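PDB 3RJA: carbohydrate oxidase, which oxidises the C1 hydroxyl of mono-, oligo- and polysaccharides to lactones, using FAD and passing the electrons to molecular oxygen to form hydrogen peroxide. Local coordinates for residues A126-T131 with F148-H153; S138-H143 with Y425-D430. All coordinates share one frame; numbering follows the deposited sequence.

Contact 1: A126-T131 with F148-H153; sequences AISHGT and FSSHMH. With FAD (flavin-adenine dinucleotide), chain B.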
loop_
_atom_site.group_PDB
_atom_site.type_symbol
_atom_site.label_atom_id
_atom_site.label_comp_id
_atom_site.label_asym_id
_atom_site.label_seq_id
_atom_site.Cartn_x
_atom_site.Cartn_y
_atom_site.Cartn_z
ATOM N N ALA A 126 0.483 18.539 4.297
ATOM C CA ALA A 126 -0.156 17.281 3.982
ATOM C C ALA A 126 0.606 16.533 2.892
ATOM O O ALA A 126 1.350 17.135 2.116
ATOM C CB ALA A 126 -1.612 17.514 3.532
ATOM N N ILE A 127 0.422 15.218 2.871
ATOM C CA ILE A 127 0.881 14.341 1.797
ATOM C C ILE A 127 -0.239 13.402 1.428
ATOM O O ILE A 127 -1.036 12.990 2.283
ATOM C CB ILE A 127 2.121 13.502 2.234
ATOM C CG1 ILE A 127 3.346 14.409 2.398
ATOM C CG2 ILE A 127 2.438 12.356 1.216
ATOM C CD1 ILE A 127 4.428 13.757 3.179
ATOM N N SER A 128 -0.298 13.064 0.141
ATOM C CA SER A 128 -1.271 12.123 -0.357
ATOM C C SER A 128 -0.807 10.676 -0.076
ATOM O O SER A 128 0.162 10.208 -0.695
ATOM C CB SER A 128 -1.456 12.347 -1.873
ATOM O OG SER A 128 -2.298 11.364 -2.443
ATOM N N HIS A 129 -1.493 9.972 0.831
ATOM C CA HIS A 129 -1.135 8.580 1.167
ATOM C C HIS A 129 -2.404 7.775 1.509
ATOM O O HIS A 129 -3.521 8.301 1.407
ATOM C CB HIS A 129 -0.095 8.518 2.315
ATOM C CG HIS A 129 -0.466 9.342 3.518
ATOM N ND1 HIS A 129 -1.531 9.027 4.338
ATOM C CD2 HIS A 129 0.091 10.466 4.040
ATOM C CE1 HIS A 129 -1.620 9.925 5.306
ATOM N NE2 HIS A 129 -0.636 10.801 5.155
ATOM N N GLY A 130 -2.220 6.522 1.923
ATOM C CA GLY A 130 -3.324 5.644 2.314
ATOM C C GLY A 130 -4.139 6.101 3.521
ATOM O O GLY A 130 -3.764 7.057 4.226
ATOM N N THR A 131 -5.245 5.404 3.762
ATOM C CA THR A 131 -6.232 5.813 4.760
ATOM C C THR A 131 -6.029 5.174 6.133
ATOM O O THR A 131 -6.571 5.670 7.103
ATOM C CB THR A 131 -7.659 5.415 4.332
ATOM O OG1 THR A 131 -7.691 3.998 4.107
ATOM C CG2 THR A 131 -8.085 6.142 3.051
ATOM N N PHE A 148 -7.406 8.536 -0.869
ATOM C CA PHE A 148 -8.447 9.463 -1.314
ATOM C C PHE A 148 -7.967 10.871 -1.718
ATOM O O PHE A 148 -8.796 11.753 -1.953
ATOM C CB PHE A 148 -9.522 9.604 -0.225
ATOM C CG PHE A 148 -10.457 8.453 -0.159
ATOM C CD1 PHE A 148 -11.414 8.252 -1.167
ATOM C CD2 PHE A 148 -10.390 7.545 0.897
ATOM C CE1 PHE A 148 -12.312 7.143 -1.117
ATOM C CE2 PHE A 148 -11.289 6.432 0.955
ATOM C CZ PHE A 148 -12.249 6.248 -0.049
ATOM N N SER A 149 -6.653 11.100 -1.766
ATOM C CA SER A 149 -6.116 12.289 -2.436
ATOM C C SER A 149 -5.302 11.919 -3.686
ATOM O O SER A 149 -4.729 12.805 -4.334
ATOM C CB SER A 149 -5.244 13.122 -1.480
ATOM O OG SER A 149 -6.011 13.606 -0.389
ATOM N N SER A 150 -5.247 10.636 -4.045
ATOM C CA SER A 150 -4.372 10.226 -5.150
ATOM C C SER A 150 -4.802 10.757 -6.515
ATOM O O SER A 150 -3.944 11.058 -7.330
ATOM C CB SER A 150 -4.203 8.713 -5.230
ATOM O OG SER A 150 -3.467 8.227 -4.136
ATOM N N HIS A 151 -6.104 10.885 -6.773
ATOM C CA HIS A 151 -6.527 11.376 -8.102
ATOM C C HIS A 151 -6.047 12.840 -8.248
ATOM O O HIS A 151 -5.597 13.279 -9.318
ATOM C CB HIS A 151 -8.034 11.249 -8.241
ATOM C CG HIS A 151 -8.546 11.292 -9.655
ATOM N ND1 HIS A 151 -8.974 12.464 -10.257
ATOM C CD2 HIS A 151 -8.802 10.296 -10.543
ATOM C CE1 HIS A 151 -9.408 12.192 -11.478
ATOM N NE2 HIS A 151 -9.323 10.884 -11.676
ATOM N N MET A 152 -6.169 13.577 -7.147
ATOM C CA MET A 152 -5.769 14.971 -7.072
ATOM C C MET A 152 -4.248 15.195 -6.974
ATOM O O MET A 152 -3.722 16.125 -7.572
ATOM C CB MET A 152 -6.445 15.606 -5.839
ATOM C CG MET A 152 -6.064 17.056 -5.610
ATOM S SD MET A 152 -6.885 18.130 -6.809
ATOM C CE MET A 152 -6.245 19.746 -6.297
ATOM N N HIS A 153 -3.546 14.370 -6.195
ATOM C CA HIS A 153 -2.148 14.690 -5.825
ATOM C C HIS A 153 -1.158 13.545 -6.020
ATOM O O HIS A 153 0.002 13.689 -5.671
ATOM C CB HIS A 153 -2.069 15.130 -4.349
ATOM C CG HIS A 153 -2.497 16.546 -4.100
ATOM N ND1 HIS A 153 -1.944 17.625 -4.759
ATOM C CD2 HIS A 153 -3.395 17.060 -3.224
ATOM C CE1 HIS A 153 -2.515 18.738 -4.336
ATOM N NE2 HIS A 153 -3.398 18.420 -3.407
HETATM P PA FAD B . 5.812 -3.786 6.632
HETATM O O1A FAD B . 6.561 -3.300 7.844
HETATM O O2A FAD B . 5.147 -5.129 6.793
HETATM O O5B FAD B . 6.826 -3.857 5.390
HETATM C C5B FAD B . 6.315 -4.034 4.073
HETATM C C4B FAD B . 7.493 -4.321 3.125
HETATM O O4B FAD B . 8.353 -3.182 3.071
HETATM C C3B FAD B . 8.357 -5.494 3.585
HETATM O O3B FAD B . 8.963 -6.092 2.437
HETATM C C2B FAD B . 9.440 -4.776 4.384
HETATM O O2B FAD B . 10.648 -5.477 4.569
HETATM C C1B FAD B . 9.630 -3.528 3.534
HETATM N N9A FAD B . 10.152 -2.436 4.349
HETATM C C8A FAD B . 9.692 -1.990 5.584
HETATM N N7A FAD B . 10.490 -0.952 5.956
HETATM C C5A FAD B . 11.398 -0.729 4.993
HETATM C C6A FAD B . 12.436 0.202 4.884
HETATM N N6A FAD B . 12.654 1.116 5.856
HETATM N N1A FAD B . 13.206 0.181 3.734
HETATM C C2A FAD B . 12.983 -0.767 2.742
HETATM N N3A FAD B . 11.985 -1.714 2.863
HETATM C C4A FAD B . 11.203 -1.672 3.979
HETATM N N1 FAD B . -2.315 0.374 0.744
HETATM C C2 FAD B . -2.606 1.456 -0.095
HETATM O O2 FAD B . -1.940 1.687 -1.111
HETATM N N3 FAD B . -3.641 2.302 0.296
HETATM C C4 FAD B . -4.325 2.226 1.494
HETATM O O4 FAD B . -5.162 3.098 1.818
HETATM C C4X FAD B . -4.018 1.025 2.330
HETATM N N5 FAD B . -4.633 0.848 3.487
HETATM C C5X FAD B . -4.299 -0.186 4.330
HETATM C C6 FAD B . -4.904 -0.306 5.608
HETATM C C7 FAD B . -4.479 -1.259 6.514
HETATM C C7M FAD B . -5.154 -1.391 7.895
HETATM C C8 FAD B . -3.339 -2.038 6.202
HETATM C C8M FAD B . -2.818 -3.080 7.173
HETATM C C9 FAD B . -2.779 -1.981 4.935
HETATM C C9A FAD B . -3.227 -1.042 3.985
HETATM N N10 FAD B . -2.583 -0.861 2.736
HETATM C C10 FAD B . -3.017 0.111 1.847
HETATM C "C1'" FAD B . -1.458 -1.776 2.355
HETATM C "C2'" FAD B . -0.116 -1.135 2.681
HETATM O "O2'" FAD B . 0.160 -0.114 1.731
HETATM C "C3'" FAD B . 0.984 -2.169 2.591
HETATM O "O3'" FAD B . 0.668 -3.286 3.395
HETATM C "C4'" FAD B . 2.322 -1.540 3.015
HETATM O "O4'" FAD B . 3.365 -2.231 2.401
HETATM C "C5'" FAD B . 2.485 -1.525 4.537
HETATM O "O5'" FAD B . 3.702 -0.919 4.873
HETATM P P FAD B . 4.360 -1.244 6.323
HETATM O O1P FAD B . 5.598 -0.425 6.529
HETATM O O2P FAD B . 3.309 -1.038 7.415
HETATM O O3P FAD B . 4.630 -2.811 6.140
HETATM O O HOH W 1 -4.279 9.733 -1.030
HETATM O O HOH W 2 -6.289 8.935 1.874
#

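Contact 2: S138-H143 with Y425-D430; sequences SGHFAH and YINYAD. With FAD (flavin-adenine dinucleotide), chain B.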
loop_
_atom_site.group_PDB
_atom_site.type_symbol
_atom_site.label_atom_id
_atom_site.label_comp_id
_atom_site.label_asym_id
_atom_site.label_seq_id
_atom_site.Cartn_x
_atom_site.Cartn_y
_atom_site.Cartn_z
ATOM N N SER A 138 7.299 3.220 5.564
ATOM C CA SER A 138 8.313 2.624 4.676
ATOM C C SER A 138 7.751 1.610 3.700
ATOM O O SER A 138 7.992 1.740 2.526
ATOM C CB SER A 138 9.529 2.065 5.421
ATOM O OG SER A 138 10.150 3.090 6.162
ATOM N N GLY A 139 7.016 0.599 4.175
ATOM C CA GLY A 139 6.372 -0.339 3.238
ATOM C C GLY A 139 5.435 0.340 2.255
ATOM O O GLY A 139 5.383 -0.011 1.071
ATOM N N HIS A 140 4.695 1.322 2.747
ATOM C CA HIS A 140 3.674 2.026 1.967
ATOM C C HIS A 140 4.306 2.838 0.836
ATOM O O HIS A 140 3.976 2.629 -0.343
ATOM C CB HIS A 140 2.867 2.949 2.886
ATOM C CG HIS A 140 1.629 3.542 2.266
ATOM N ND1 HIS A 140 0.503 2.794 1.991
ATOM C CD2 HIS A 140 1.318 4.828 1.952
ATOM C CE1 HIS A 140 -0.449 3.591 1.521
ATOM N NE2 HIS A 140 0.033 4.826 1.464
ATOM N N PHE A 141 5.212 3.744 1.200
ATOM C CA PHE A 141 5.831 4.637 0.218
ATOM C C PHE A 141 6.765 3.885 -0.748
ATOM O O PHE A 141 6.907 4.272 -1.898
ATOM C CB PHE A 141 6.605 5.766 0.927
ATOM C CG PHE A 141 5.733 6.882 1.491
ATOM C CD1 PHE A 141 4.755 6.631 2.476
ATOM C CD2 PHE A 141 5.918 8.197 1.049
ATOM C CE1 PHE A 141 3.986 7.677 2.996
ATOM C CE2 PHE A 141 5.154 9.252 1.552
ATOM C CZ PHE A 141 4.188 8.989 2.552
ATOM N N ALA A 142 7.414 2.818 -0.277
ATOM C CA ALA A 142 8.400 2.121 -1.116
ATOM C C ALA A 142 7.760 1.423 -2.317
ATOM O O ALA A 142 8.473 1.031 -3.261
ATOM C CB ALA A 142 9.203 1.107 -0.282
ATOM N N HIS A 143 6.436 1.213 -2.247
ATOM C CA HIS A 143 5.752 0.390 -3.244
ATOM C C HIS A 143 4.573 1.102 -3.902
ATOM O O HIS A 143 3.842 0.489 -4.658
ATOM C CB HIS A 143 5.331 -0.984 -2.666
ATOM C CG HIS A 143 6.463 -1.737 -2.023
ATOM N ND1 HIS A 143 6.698 -1.717 -0.655
ATOM C CD2 HIS A 143 7.467 -2.470 -2.568
ATOM C CE1 HIS A 143 7.774 -2.442 -0.389
ATOM N NE2 HIS A 143 8.271 -2.891 -1.537
ATOM N N TYR A 425 -0.646 -5.608 -7.364
ATOM C CA TYR A 425 -0.038 -4.530 -6.543
ATOM C C TYR A 425 0.560 -5.106 -5.262
ATOM O O TYR A 425 -0.177 -5.604 -4.397
ATOM C CB TYR A 425 -1.143 -3.514 -6.253
ATOM C CG TYR A 425 -0.858 -2.304 -5.370
ATOM C CD1 TYR A 425 0.215 -1.447 -5.617
ATOM C CD2 TYR A 425 -1.740 -1.965 -4.350
ATOM C CE1 TYR A 425 0.419 -0.303 -4.808
ATOM C CE2 TYR A 425 -1.561 -0.835 -3.563
ATOM C CZ TYR A 425 -0.475 0.001 -3.803
ATOM O OH TYR A 425 -0.273 1.126 -2.997
ATOM N N ILE A 426 1.898 -5.062 -5.136
ATOM C CA ILE A 426 2.580 -5.676 -3.983
ATOM C C ILE A 426 2.253 -4.973 -2.632
ATOM O O ILE A 426 2.562 -5.518 -1.577
ATOM C CB ILE A 426 4.121 -5.738 -4.211
ATOM C CG1 ILE A 426 4.789 -6.750 -3.229
ATOM C CG2 ILE A 426 4.719 -4.327 -4.139
ATOM C CD1 ILE A 426 6.303 -6.901 -3.428
ATOM N N ASN A 427 1.652 -3.770 -2.634
ATOM C CA ASN A 427 1.115 -3.254 -1.327
ATOM C C ASN A 427 -0.140 -4.026 -0.851
ATOM O O ASN A 427 -0.530 -3.943 0.321
ATOM C CB ASN A 427 0.873 -1.744 -1.323
ATOM C CG ASN A 427 2.100 -0.956 -0.856
ATOM O OD1 ASN A 427 3.044 -1.516 -0.249
ATOM N ND2 ASN A 427 2.111 0.338 -1.156
ATOM N N TYR A 428 -0.719 -4.816 -1.753
ATOM C CA TYR A 428 -1.693 -5.823 -1.359
ATOM C C TYR A 428 -1.060 -7.203 -1.559
ATOM O O TYR A 428 -1.527 -8.014 -2.377
ATOM C CB TYR A 428 -2.982 -5.674 -2.162
ATOM C CG TYR A 428 -3.666 -4.334 -2.048
ATOM C CD1 TYR A 428 -3.540 -3.567 -0.881
ATOM C CD2 TYR A 428 -4.499 -3.852 -3.082
ATOM C CE1 TYR A 428 -4.173 -2.350 -0.739
ATOM C CE2 TYR A 428 -5.139 -2.597 -2.952
ATOM C CZ TYR A 428 -4.965 -1.865 -1.759
ATOM O OH TYR A 428 -5.572 -0.650 -1.542
ATOM N N ALA A 429 0.053 -7.433 -0.846
ATOM C CA ALA A 429 0.926 -8.594 -1.104
ATOM C C ALA A 429 0.184 -9.940 -0.976
ATOM O O ALA A 429 -0.498 -10.218 0.032
ATOM C CB ALA A 429 2.130 -8.582 -0.166
ATOM N N ASP A 430 0.373 -10.786 -1.981
ATOM C CA ASP A 430 -0.342 -12.049 -2.031
ATOM C C ASP A 430 0.722 -13.123 -2.095
ATOM O O ASP A 430 1.320 -13.339 -3.155
ATOM C CB ASP A 430 -1.271 -12.054 -3.265
ATOM C CG ASP A 430 -1.866 -13.418 -3.563
ATOM O OD1 ASP A 430 -1.626 -14.383 -2.805
ATOM O OD2 ASP A 430 -2.605 -13.485 -4.550
HETATM P PA FAD B . 5.812 -3.786 6.632
HETATM O O1A FAD B . 6.561 -3.300 7.844
HETATM O O2A FAD B . 5.147 -5.129 6.793
HETATM O O5B FAD B . 6.826 -3.857 5.390
HETATM C C5B FAD B . 6.315 -4.034 4.073
HETATM C C4B FAD B . 7.493 -4.321 3.125
HETATM O O4B FAD B . 8.353 -3.182 3.071
HETATM C C3B FAD B . 8.357 -5.494 3.585
HETATM O O3B FAD B . 8.963 -6.092 2.437
HETATM C C2B FAD B . 9.440 -4.776 4.384
HETATM O O2B FAD B . 10.648 -5.477 4.569
HETATM C C1B FAD B . 9.630 -3.528 3.534
HETATM N N9A FAD B . 10.152 -2.436 4.349
HETATM C C8A FAD B . 9.692 -1.990 5.584
HETATM N N7A FAD B . 10.490 -0.952 5.956
HETATM C C5A FAD B . 11.398 -0.729 4.993
HETATM C C6A FAD B . 12.436 0.202 4.884
HETATM N N6A FAD B . 12.654 1.116 5.856
HETATM N N1A FAD B . 13.206 0.181 3.734
HETATM C C2A FAD B . 12.983 -0.767 2.742
HETATM N N3A FAD B . 11.985 -1.714 2.863
HETATM C C4A FAD B . 11.203 -1.672 3.979
HETATM N N1 FAD B . -2.315 0.374 0.744
HETATM C C2 FAD B . -2.606 1.456 -0.095
HETATM O O2 FAD B . -1.940 1.687 -1.111
HETATM N N3 FAD B . -3.641 2.302 0.296
HETATM C C4 FAD B . -4.325 2.226 1.494
HETATM O O4 FAD B . -5.162 3.098 1.818
HETATM C C4X FAD B . -4.018 1.025 2.330
HETATM N N5 FAD B . -4.633 0.848 3.487
HETATM C C5X FAD B . -4.299 -0.186 4.330
HETATM C C6 FAD B . -4.904 -0.306 5.608
HETATM C C7 FAD B . -4.479 -1.259 6.514
HETATM C C7M FAD B . -5.154 -1.391 7.895
HETATM C C8 FAD B . -3.339 -2.038 6.202
HETATM C C8M FAD B . -2.818 -3.080 7.173
HETATM C C9 FAD B . -2.779 -1.981 4.935
HETATM C C9A FAD B . -3.227 -1.042 3.985
HETATM N N10 FAD B . -2.583 -0.861 2.736
HETATM C C10 FAD B . -3.017 0.111 1.847
HETATM C "C1'" FAD B . -1.458 -1.776 2.355
HETATM C "C2'" FAD B . -0.116 -1.135 2.681
HETATM O "O2'" FAD B . 0.160 -0.114 1.731
HETATM C "C3'" FAD B . 0.984 -2.169 2.591
HETATM O "O3'" FAD B . 0.668 -3.286 3.395
HETATM C "C4'" FAD B . 2.322 -1.540 3.015
HETATM O "O4'" FAD B . 3.365 -2.231 2.401
HETATM C "C5'" FAD B . 2.485 -1.525 4.537
HETATM O "O5'" FAD B . 3.702 -0.919 4.873
HETATM P P FAD B . 4.360 -1.244 6.323
HETATM O O1P FAD B . 5.598 -0.425 6.529
HETATM O O2P FAD B . 3.309 -1.038 7.415
HETATM O O3P FAD B . 4.630 -2.811 6.140
#

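Contact 1: A126-T131 with F148-H153
At the edge of the flavin pocket, in a PCMH-type FAD-binding domain, Ser128 and Thr131 of the loop 126-131 meet Phe148, Ser149 and His153 of the turn and short helix 148-153. With OG anti to its backbone N (chi1 174°), Ser128 sets that oxygen 3.3 Å from the carbonyl carbon of Ser149, while its CB rests 3.8 Å from His153 CB. Ser150 N lies at a poor angle for bonding to this hydroxyl, which instead pairs with Gly154 O and a water. That water, 2.9 Å from Ser128 OG, donates to it and to His129 O and accepts from Ser149 N at 2.8 Å, so three bonds hold it between the segments. A second water donates to His129 O and accepts from Phe148 N, giving that carbonyl two water donors. At the other end the methyl CG2 of Thr131 comes to the edge of the Phe148 ring, near its plane, 3.5 Å from CD2; Tyr302 stacks on the same ring, and Thr131 also touches the substrate analogue. The His129 ring serves its own segment: ND1 grips Gly130 O in the ring plane at 3.0 Å, using a carbonyl lone pair (N-H...O 162°). This bond probably steadies the turn before Thr131 N, which donates to FAD O4 at 3.0 Å and is likely to draw some electron density toward the pyrimidine end of the flavin. Gly130 passes so near O4 that a CB would collide with it. A main-chain amide bound to the C4 carbonyl is a familiar feature of flavoenzyme isoalloxazine sites.

Contact 2: S138-H143 with Y425-D430
Asn427 and His140 are bonded directly, next to the FAD ribityl chain, where the berberine-like region meets helix 137-142 of the FAD-binding domain. The Asn427 amide works at both ends: OD1 accepts from the ribityl hydroxyl FAD O4' at 2.8 Å, and ND2 donates in the amide plane to a lone pair of His140 O at 3.1 Å (N-H...O 159°). The second N-H of ND2 goes to Tyr425 OH, 3.1 Å away; that hydroxyl, which also accepts from Gly145 N, donates a hydrogen bond to FAD O2 at 2.6 Å. His140 ND1 meets FAD O2' at 2.9 Å at the ring edge, and Gly139 N binds phosphate oxygen O1P. An alanine at Asn427 would probably leave FAD O4' and His140 O without these partners and take from the Tyr425 hydroxyl one of its donors. Tyr425 has CG anti to its backbone N (chi1 177°), which lays one ring face, near its rim, against Asn427 CB and carries OH to the pyrimidine. Farther out, the His143 ring stands nearly upright to the amide of Asn427, planes 80° apart, with Ile426 CG2 3.7 Å from its CD2. Its NE2 is bonded to Ser192. Two acceptors, Asn427 OD1 and Gly139 O, are 3.1 Å apart, a repulsion probably eased by His143 ND1, which donates to a lone pair of Gly139 O at 2.8 Å.

From the N terminus, strand 125-126 leads into 126-131, then helix 137-142 carries 138-143, and the chain returns at 148-153, closing contact 1 over only 16 intervening residues. Contact 2 starts inside that loop and closes 281 residues later, at 425-430, just after strand 422-423, an outer strand of the eight-stranded antiparallel sheet. The two contacts therefore cross rather than nest. They also touch directly: His140 NE2 is hydrogen-bonded to Gly130 N, and Ile127 and His129 pack on Phe141. Contact 1 stays within the FAD-binding domain; contact 2 ties it to the berberine-like region. Both reach the one FAD, contact 1 at flavin O4, contact 2 from the pyrimidine along the ribityl chain to the phosphate.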